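Local atomic coordinates of HTH-type transcriptional regulator AscG (Escherichia coli, PDB entry 3BRQ), a protein that represses transcription of the asc operon, a cryptic operon of Escherichia coli, by binding DNA as a regulator of the LacI family. Residues T19-T29 / G51-H61; K124-I135 / R157-H168. All coordinates share one frame; numbering follows the deposited sequence.

Contact 1 of 2, residues T19-T29 / G51-H61; sequences TQTLGLVVTNT and GRQLLLADGKH
Strands 21-27 and 53-60 are the two parallel strands of a beta-alpha-beta unit whose helix, 36-49, spans the connection. From Q20 to A57 the backbones exchange bonds in the staggered parallel pattern: Q53 N gives to Q20 O, Q53 O takes L22 N at 2.7 Å, and L22 O takes L55 N at 2.9 Å. The run then weakens, V26 N lying 3.5 Å from A57 O, and recovers where G59 N reaches V26 O at 2.8 Å. At the start of the pair Q20 and R52 run side by side. R52, bent at its second torsion (chi2 67°), turns one side of its guanidinium to the amide, and NE and NH2 both grip Q20 OE1, NH2 at 2.8 Å; D271 also pairs with NH2, fixing the group further. Leucines suit the face covered by helix 36-49: L24 CD2 meets L54 CD1 at 3.5 Å, and L56 CD1 lies against L24 CB and V26 CG2. On the other face T21 sets CG2 against L55 CG at 3.9 Å, while its hydroxyl bonds to Y72 of the second subunit. At the C-terminal end D58 OD1 accepts K60 N in an Asx turn, and a water probably bridges this oxygen and V26 O at least part of the time. L55, L56 and A57 also pair antiparallel with a strand of the second subunit, continuing the sheet across the dimer. Such a right-handed crossover of parallel strands is the building unit of the Rossmann-like subdomains of periplasmic-binding-protein folds.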
# COMPACT_ATOMS: atom_id res chain seq x y z
N THR B 19 3.46 31.20 -4.10
CA THR B 19 2.97 29.86 -4.61
C THR B 19 1.70 29.45 -3.86
O THR B 19 1.51 29.85 -2.72
CB THR B 19 4.05 28.73 -4.50
OG1 THR B 19 3.56 27.52 -5.12
CG2 THR B 19 4.44 28.44 -3.01
N GLN B 20 0.84 28.67 -4.51
CA GLN B 20 -0.35 28.16 -3.86
C GLN B 20 -0.10 26.73 -3.41
O GLN B 20 0.58 25.97 -4.11
CB GLN B 20 -1.52 28.15 -4.82
CG GLN B 20 -2.20 29.48 -4.97
CD GLN B 20 -3.37 29.38 -5.91
OE1 GLN B 20 -3.45 28.45 -6.73
NE2 GLN B 20 -4.30 30.32 -5.79
N THR B 21 -0.63 26.39 -2.25
CA THR B 21 -0.36 25.09 -1.67
C THR B 21 -1.69 24.36 -1.49
O THR B 21 -2.65 24.97 -1.02
CB THR B 21 0.38 25.28 -0.35
OG1 THR B 21 1.68 25.83 -0.62
CG2 THR B 21 0.54 23.97 0.40
N LEU B 22 -1.75 23.08 -1.88
CA LEU B 22 -2.90 22.22 -1.62
C LEU B 22 -2.63 21.31 -0.43
O LEU B 22 -1.65 20.55 -0.39
CB LEU B 22 -3.21 21.32 -2.83
CG LEU B 22 -4.34 21.62 -3.79
CD1 LEU B 22 -4.14 20.89 -5.10
CD2 LEU B 22 -5.70 21.18 -3.13
N GLY B 23 -3.51 21.39 0.55
CA GLY B 23 -3.36 20.61 1.77
C GLY B 23 -4.20 19.35 1.75
O GLY B 23 -5.42 19.38 1.41
N LEU B 24 -3.59 18.24 2.16
CA LEU B 24 -4.31 16.96 2.26
C LEU B 24 -4.31 16.49 3.71
O LEU B 24 -3.25 16.53 4.36
CB LEU B 24 -3.64 15.89 1.41
CG LEU B 24 -3.93 15.85 -0.09
CD1 LEU B 24 -4.34 17.19 -0.70
CD2 LEU B 24 -2.73 15.23 -0.85
N VAL B 25 -5.47 16.05 4.22
CA VAL B 25 -5.54 15.50 5.60
C VAL B 25 -6.05 14.05 5.43
O VAL B 25 -7.11 13.85 4.84
CB VAL B 25 -6.55 16.27 6.53
CG1 VAL B 25 -6.66 15.54 7.90
CG2 VAL B 25 -6.05 17.63 6.81
N VAL B 26 -5.32 13.06 5.92
CA VAL B 26 -5.67 11.65 5.76
C VAL B 26 -5.36 10.94 7.09
O VAL B 26 -4.31 11.16 7.70
CB VAL B 26 -4.92 10.97 4.62
CG1 VAL B 26 -5.27 9.49 4.52
CG2 VAL B 26 -5.22 11.68 3.29
N THR B 27 -6.36 10.18 7.57
CA THR B 27 -6.26 9.42 8.81
C THR B 27 -5.19 8.31 8.71
O THR B 27 -5.02 7.66 7.66
CB THR B 27 -7.68 8.87 9.23
OG1 THR B 27 -8.62 9.98 9.22
CG2 THR B 27 -7.69 8.38 10.65
N ASN B 28 -4.50 8.06 9.81
CA ASN B 28 -3.47 7.03 9.90
C ASN B 28 -4.10 5.64 10.16
O ASN B 28 -3.99 5.06 11.25
CB ASN B 28 -2.48 7.41 11.01
CG ASN B 28 -1.30 6.44 11.13
OD1 ASN B 28 -0.70 6.09 10.15
ND2 ASN B 28 -1.01 6.00 12.33
N THR B 29 -4.79 5.12 9.16
CA THR B 29 -5.40 3.82 9.31
C THR B 29 -4.63 2.85 8.45
O THR B 29 -3.93 3.26 7.51
CB THR B 29 -6.86 3.83 8.93
OG1 THR B 29 -7.01 4.41 7.63
CG2 THR B 29 -7.68 4.66 9.98
N GLY B 51 1.30 23.40 -11.04
CA GLY B 51 2.20 24.38 -10.42
C GLY B 51 1.90 24.71 -8.97
O GLY B 51 2.30 25.79 -8.50
N ARG B 52 1.18 23.81 -8.29
CA ARG B 52 0.92 23.90 -6.85
C ARG B 52 1.87 23.05 -6.01
O ARG B 52 2.27 21.97 -6.43
CB ARG B 52 -0.53 23.48 -6.52
CG ARG B 52 -1.57 24.57 -6.68
CD ARG B 52 -1.76 24.99 -8.14
NE ARG B 52 -2.56 26.21 -8.26
CZ ARG B 52 -3.14 26.63 -9.38
NH1 ARG B 52 -3.04 25.94 -10.51
NH2 ARG B 52 -3.87 27.75 -9.37
N GLN B 53 2.16 23.51 -4.79
CA GLN B 53 2.84 22.69 -3.79
C GLN B 53 1.80 21.85 -3.07
O GLN B 53 0.67 22.28 -2.84
CB GLN B 53 3.55 23.55 -2.75
CG GLN B 53 4.71 24.38 -3.30
CD GLN B 53 5.78 23.49 -3.99
OE1 GLN B 53 6.07 22.38 -3.53
NE2 GLN B 53 6.33 23.97 -5.11
N LEU B 54 2.22 20.66 -2.70
CA LEU B 54 1.37 19.74 -1.99
C LEU B 54 1.91 19.58 -0.57
O LEU B 54 3.14 19.42 -0.39
CB LEU B 54 1.44 18.39 -2.71
CG LEU B 54 0.51 17.30 -2.18
CD1 LEU B 54 -0.84 17.53 -2.78
CD2 LEU B 54 1.06 15.97 -2.59
N LEU B 55 1.01 19.61 0.41
CA LEU B 55 1.31 19.30 1.82
C LEU B 55 0.35 18.23 2.32
O LEU B 55 -0.85 18.38 2.16
CB LEU B 55 1.14 20.55 2.71
CG LEU B 55 2.34 21.51 2.76
CD1 LEU B 55 2.09 22.65 3.76
CD2 LEU B 55 3.63 20.75 3.10
N LEU B 56 0.85 17.14 2.89
CA LEU B 56 -0.08 16.15 3.52
C LEU B 56 0.15 16.16 5.03
O LEU B 56 1.26 15.94 5.46
CB LEU B 56 0.20 14.75 3.00
CG LEU B 56 -0.37 13.54 3.70
CD1 LEU B 56 -1.86 13.42 3.43
CD2 LEU B 56 0.33 12.29 3.14
N ALA B 57 -0.91 16.36 5.80
CA ALA B 57 -0.80 16.27 7.24
C ALA B 57 -1.45 14.97 7.75
O ALA B 57 -2.55 14.59 7.32
CB ALA B 57 -1.45 17.55 7.93
N ASP B 58 -0.76 14.29 8.65
CA ASP B 58 -1.30 13.14 9.33
C ASP B 58 -2.61 13.60 10.06
O ASP B 58 -2.58 14.42 10.95
CB ASP B 58 -0.29 12.69 10.37
CG ASP B 58 -0.68 11.41 11.08
OD1 ASP B 58 -1.69 10.79 10.66
OD2 ASP B 58 0.06 11.06 12.06
N GLY B 59 -3.73 13.03 9.70
CA GLY B 59 -4.98 13.31 10.47
C GLY B 59 -5.05 12.42 11.72
O GLY B 59 -6.01 12.52 12.52
N LYS B 60 -4.05 11.54 11.87
CA LYS B 60 -3.89 10.68 13.08
C LYS B 60 -5.01 9.70 13.23
O LYS B 60 -5.27 8.94 12.30
CB LYS B 60 -3.66 11.51 14.36
CG LYS B 60 -2.57 12.52 14.25
CD LYS B 60 -2.36 13.34 15.50
CE LYS B 60 -1.20 14.34 15.22
NZ LYS B 60 -0.90 15.26 16.39
N HIS B 61 -5.78 9.73 14.31
CA HIS B 61 -6.66 8.60 14.47
C HIS B 61 -7.92 8.86 15.32
O HIS B 61 -8.28 7.95 16.09
CB HIS B 61 -5.88 7.41 15.12
CG HIS B 61 -6.37 6.07 14.68
ND1 HIS B 61 -7.56 5.52 15.14
CD2 HIS B 61 -5.86 5.16 13.81
CE1 HIS B 61 -7.76 4.35 14.57
NE2 HIS B 61 -6.75 4.10 13.76
O HOH W 1 -1.87 9.81 8.04

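Contact 2 of 2, residues K124-I135 / R157-H168; sequences KQTSFNAVAELI and RLAGYKDALAQH
F128 and G160 bring helices 124-135 and 157-167 together: their CA atoms are 4.2 Å apart, and the axes approach to 7.0 Å at a crossing angle of -43°. G160, having no side chain, suits this closest point, where its CA lies directly against K124 O. The bare backbone allows CA-H...O contacts both ways, from G160 CA to K124 O and F128 CA to G160 O. Beside it S127 OG donates to R157 O at 2.7 Å, in the carbonyl plane and on a lone pair, although that oxygen already takes Y161 N within its own helix; a small hydroxyl fits so close a crossing. F128, its CG trans to the backbone N (chi1 -176°), swings its ring out as a knob among G160, D163, A164 and Q167. A164 CB lies over one face, 4.1 Å from the ring centroid, while the Q167 side chain runs at about a right angle to that of F128, its amide plane turned 52° from the ring, with NE2 3.3 Å from F128 CE1. The two helices pack side by side on one face of the sheet containing strands 142-145, 203-206 and 231-235, as expected in an alpha/beta domain of the periplasmic-binding-protein fold. Facing that sheet, V131 presses CG1 tightly on A164 CB at 3.5 Å and brings CG2 to the edge of the Y161 ring, whose hydroxyl bonds to I142 O and whose ring stacks with F144. Where the second helix ends, H168 folds back so that ND1 donates to A164 O at 2.6 Å. This bond holds the imidazole against I135, whose CD1 makes a CH-pi contact over one ring face, 3.8 Å from the centroid, while A132 CB touches CE1.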
# COMPACT_ATOMS: atom_id res chain seq x y z
N LYS B 124 -22.00 1.45 -0.51
CA LYS B 124 -23.17 0.62 -0.29
C LYS B 124 -23.72 0.01 -1.59
O LYS B 124 -23.90 -1.22 -1.69
CB LYS B 124 -24.23 1.39 0.47
CG LYS B 124 -25.40 0.50 0.84
CD LYS B 124 -26.54 1.37 1.35
CE LYS B 124 -27.38 0.49 2.21
NZ LYS B 124 -28.83 0.87 2.31
N GLN B 125 -23.95 0.84 -2.59
CA GLN B 125 -24.46 0.35 -3.88
C GLN B 125 -23.53 -0.65 -4.53
O GLN B 125 -24.01 -1.70 -5.03
CB GLN B 125 -24.71 1.50 -4.87
CG GLN B 125 -25.54 1.08 -6.13
CD GLN B 125 -26.94 0.57 -5.79
OE1 GLN B 125 -27.67 1.22 -5.04
NE2 GLN B 125 -27.32 -0.60 -6.32
N THR B 126 -22.22 -0.38 -4.49
CA THR B 126 -21.26 -1.33 -5.10
C THR B 126 -21.36 -2.66 -4.43
O THR B 126 -21.24 -3.69 -5.09
CB THR B 126 -19.82 -0.87 -4.98
OG1 THR B 126 -19.47 -0.83 -3.59
CG2 THR B 126 -19.69 0.52 -5.51
N SER B 127 -21.58 -2.67 -3.10
CA SER B 127 -21.65 -3.95 -2.42
C SER B 127 -22.95 -4.63 -2.80
O SER B 127 -22.97 -5.84 -3.12
CB SER B 127 -21.55 -3.75 -0.91
OG SER B 127 -21.55 -4.99 -0.25
N PHE B 128 -24.04 -3.87 -2.72
CA PHE B 128 -25.36 -4.38 -3.13
C PHE B 128 -25.22 -5.01 -4.51
O PHE B 128 -25.65 -6.14 -4.68
CB PHE B 128 -26.36 -3.25 -3.21
CG PHE B 128 -27.78 -3.71 -3.53
CD1 PHE B 128 -28.74 -3.74 -2.55
CD2 PHE B 128 -28.13 -4.08 -4.83
CE1 PHE B 128 -30.07 -4.14 -2.86
CE2 PHE B 128 -29.43 -4.48 -5.17
CZ PHE B 128 -30.40 -4.52 -4.17
N ASN B 129 -24.53 -4.33 -5.44
CA ASN B 129 -24.38 -4.84 -6.82
C ASN B 129 -23.61 -6.13 -6.93
O ASN B 129 -24.00 -6.99 -7.69
CB ASN B 129 -23.69 -3.83 -7.74
CG ASN B 129 -24.54 -2.66 -8.03
OD1 ASN B 129 -25.75 -2.61 -7.76
ND2 ASN B 129 -23.90 -1.66 -8.58
N ALA B 130 -22.52 -6.28 -6.16
CA ALA B 130 -21.72 -7.52 -6.17
C ALA B 130 -22.51 -8.70 -5.56
O ALA B 130 -22.62 -9.77 -6.15
CB ALA B 130 -20.36 -7.28 -5.44
N VAL B 131 -23.16 -8.47 -4.43
CA VAL B 131 -24.01 -9.46 -3.81
C VAL B 131 -25.20 -9.86 -4.73
O VAL B 131 -25.51 -11.06 -4.86
CB VAL B 131 -24.49 -9.03 -2.39
CG1 VAL B 131 -25.48 -10.07 -1.74
CG2 VAL B 131 -23.28 -8.77 -1.46
N ALA B 132 -25.85 -8.88 -5.36
CA ALA B 132 -27.01 -9.13 -6.24
C ALA B 132 -26.59 -10.00 -7.43
O ALA B 132 -27.36 -10.85 -7.88
CB ALA B 132 -27.64 -7.83 -6.73
N GLU B 133 -25.37 -9.80 -7.88
CA GLU B 133 -24.80 -10.60 -8.94
C GLU B 133 -24.62 -12.05 -8.52
O GLU B 133 -24.88 -12.98 -9.31
CB GLU B 133 -23.47 -10.01 -9.38
CG GLU B 133 -22.85 -10.75 -10.58
CD GLU B 133 -21.88 -9.93 -11.39
OE1 GLU B 133 -21.09 -10.54 -12.16
OE2 GLU B 133 -21.90 -8.67 -11.27
N LEU B 134 -24.18 -12.26 -7.27
CA LEU B 134 -24.10 -13.60 -6.74
C LEU B 134 -25.48 -14.20 -6.66
O LEU B 134 -25.65 -15.34 -7.11
CB LEU B 134 -23.41 -13.65 -5.35
CG LEU B 134 -21.96 -13.24 -5.29
CD1 LEU B 134 -21.43 -13.11 -3.82
CD2 LEU B 134 -21.05 -14.16 -6.08
N ILE B 135 -26.45 -13.49 -6.09
CA ILE B 135 -27.82 -14.02 -5.97
C ILE B 135 -28.43 -14.40 -7.33
O ILE B 135 -29.04 -15.47 -7.49
CB ILE B 135 -28.78 -13.06 -5.25
CG1 ILE B 135 -28.28 -12.76 -3.82
CG2 ILE B 135 -30.25 -13.65 -5.24
CD1 ILE B 135 -29.02 -11.62 -3.09
N ARG B 157 -20.42 -1.15 3.01
CA ARG B 157 -20.38 -2.45 2.33
C ARG B 157 -21.27 -3.49 3.02
O ARG B 157 -21.91 -4.34 2.38
CB ARG B 157 -18.91 -2.96 2.18
CG ARG B 157 -18.13 -2.04 1.23
CD ARG B 157 -16.61 -2.53 0.99
NE ARG B 157 -16.05 -1.58 0.04
CZ ARG B 157 -14.74 -1.36 -0.13
NH1 ARG B 157 -13.85 -1.94 0.68
NH2 ARG B 157 -14.37 -0.48 -1.05
N LEU B 158 -21.23 -3.49 4.34
CA LEU B 158 -22.01 -4.43 5.08
C LEU B 158 -23.48 -4.12 4.86
O LEU B 158 -24.26 -5.03 4.67
CB LEU B 158 -21.66 -4.36 6.59
CG LEU B 158 -22.46 -5.21 7.59
CD1 LEU B 158 -22.51 -6.69 7.21
CD2 LEU B 158 -21.85 -5.10 9.00
N ALA B 159 -23.82 -2.86 4.92
CA ALA B 159 -25.24 -2.42 4.72
C ALA B 159 -25.72 -2.87 3.32
O ALA B 159 -26.84 -3.30 3.17
CB ALA B 159 -25.32 -0.90 4.84
N GLY B 160 -24.83 -2.84 2.31
CA GLY B 160 -25.20 -3.22 0.95
C GLY B 160 -25.41 -4.72 0.83
O GLY B 160 -26.27 -5.16 0.10
N TYR B 161 -24.57 -5.51 1.50
CA TYR B 161 -24.86 -6.92 1.69
C TYR B 161 -26.26 -7.17 2.33
O TYR B 161 -27.02 -7.96 1.79
CB TYR B 161 -23.74 -7.54 2.52
CG TYR B 161 -24.01 -8.94 3.04
CD1 TYR B 161 -23.88 -10.06 2.20
CD2 TYR B 161 -24.38 -9.16 4.37
CE1 TYR B 161 -24.10 -11.37 2.69
CE2 TYR B 161 -24.59 -10.46 4.87
CZ TYR B 161 -24.48 -11.54 4.03
OH TYR B 161 -24.67 -12.82 4.51
N LYS B 162 -26.58 -6.61 3.48
CA LYS B 162 -27.88 -6.91 4.12
C LYS B 162 -29.02 -6.46 3.21
O LYS B 162 -30.04 -7.17 3.08
CB LYS B 162 -28.00 -6.18 5.47
CG LYS B 162 -26.92 -6.66 6.49
CD LYS B 162 -26.98 -5.84 7.77
CE LYS B 162 -26.37 -6.56 8.98
NZ LYS B 162 -26.20 -5.56 10.11
N ASP B 163 -28.86 -5.30 2.56
CA ASP B 163 -29.95 -4.80 1.64
C ASP B 163 -30.18 -5.73 0.44
O ASP B 163 -31.33 -5.96 0.07
CB ASP B 163 -29.68 -3.36 1.19
CG ASP B 163 -30.94 -2.66 0.55
OD1 ASP B 163 -32.12 -2.94 0.93
OD2 ASP B 163 -30.72 -1.79 -0.31
N ALA B 164 -29.11 -6.22 -0.18
CA ALA B 164 -29.20 -7.18 -1.28
C ALA B 164 -29.90 -8.48 -0.89
O ALA B 164 -30.80 -8.93 -1.62
CB ALA B 164 -27.79 -7.46 -1.90
N LEU B 165 -29.56 -9.05 0.28
CA LEU B 165 -30.34 -10.18 0.77
C LEU B 165 -31.82 -9.83 0.97
O LEU B 165 -32.70 -10.56 0.51
CB LEU B 165 -29.83 -10.66 2.13
CG LEU B 165 -28.41 -11.15 2.30
CD1 LEU B 165 -28.29 -11.93 3.62
CD2 LEU B 165 -27.94 -11.95 1.12
N ALA B 166 -32.09 -8.75 1.67
CA ALA B 166 -33.49 -8.47 2.07
C ALA B 166 -34.36 -8.21 0.80
O ALA B 166 -35.51 -8.71 0.68
CB ALA B 166 -33.56 -7.29 3.02
N GLN B 167 -33.80 -7.43 -0.14
CA GLN B 167 -34.46 -7.15 -1.42
C GLN B 167 -34.70 -8.38 -2.31
O GLN B 167 -35.59 -8.36 -3.14
CB GLN B 167 -33.72 -6.07 -2.22
CG GLN B 167 -33.93 -4.65 -1.70
CD GLN B 167 -33.58 -3.60 -2.75
OE1 GLN B 167 -33.94 -3.72 -3.93
NE2 GLN B 167 -32.89 -2.54 -2.31
N HIS B 168 -33.93 -9.45 -2.11
CA HIS B 168 -34.15 -10.69 -2.86
C HIS B 168 -34.86 -11.76 -2.04
O HIS B 168 -34.87 -12.92 -2.42
CB HIS B 168 -32.84 -11.25 -3.38
CG HIS B 168 -32.17 -10.39 -4.41
ND1 HIS B 168 -31.49 -9.23 -4.08
CD2 HIS B 168 -32.04 -10.54 -5.75
CE1 HIS B 168 -30.99 -8.70 -5.18
NE2 HIS B 168 -31.32 -9.47 -6.21
O HOH W 2 -16.95 -0.34 -2.65

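Overall arrangement
From the N terminus, strand 21-27 passes through helix 36-49 into strand 53-60, and contact 1 closes this loop by pairing the two strands in the parallel sheet of the N-terminal subdomain. The chain then adds strands 80-84, 104-107 and 118-119 to that sheet before helix 123-136 opens contact 2. Strand 142-145 comes between its two helices in the chain, so contact 2 closes a helix-strand-helix loop on the mixed sheet of the other subdomain. The contacts follow in series and neither nest nor cross. Their centres are 34 Å apart on opposite sides of the chain's centre: contact 1 belongs to the sheet that meets the second subunit, contact 2 to the mixed sheet's helical cover.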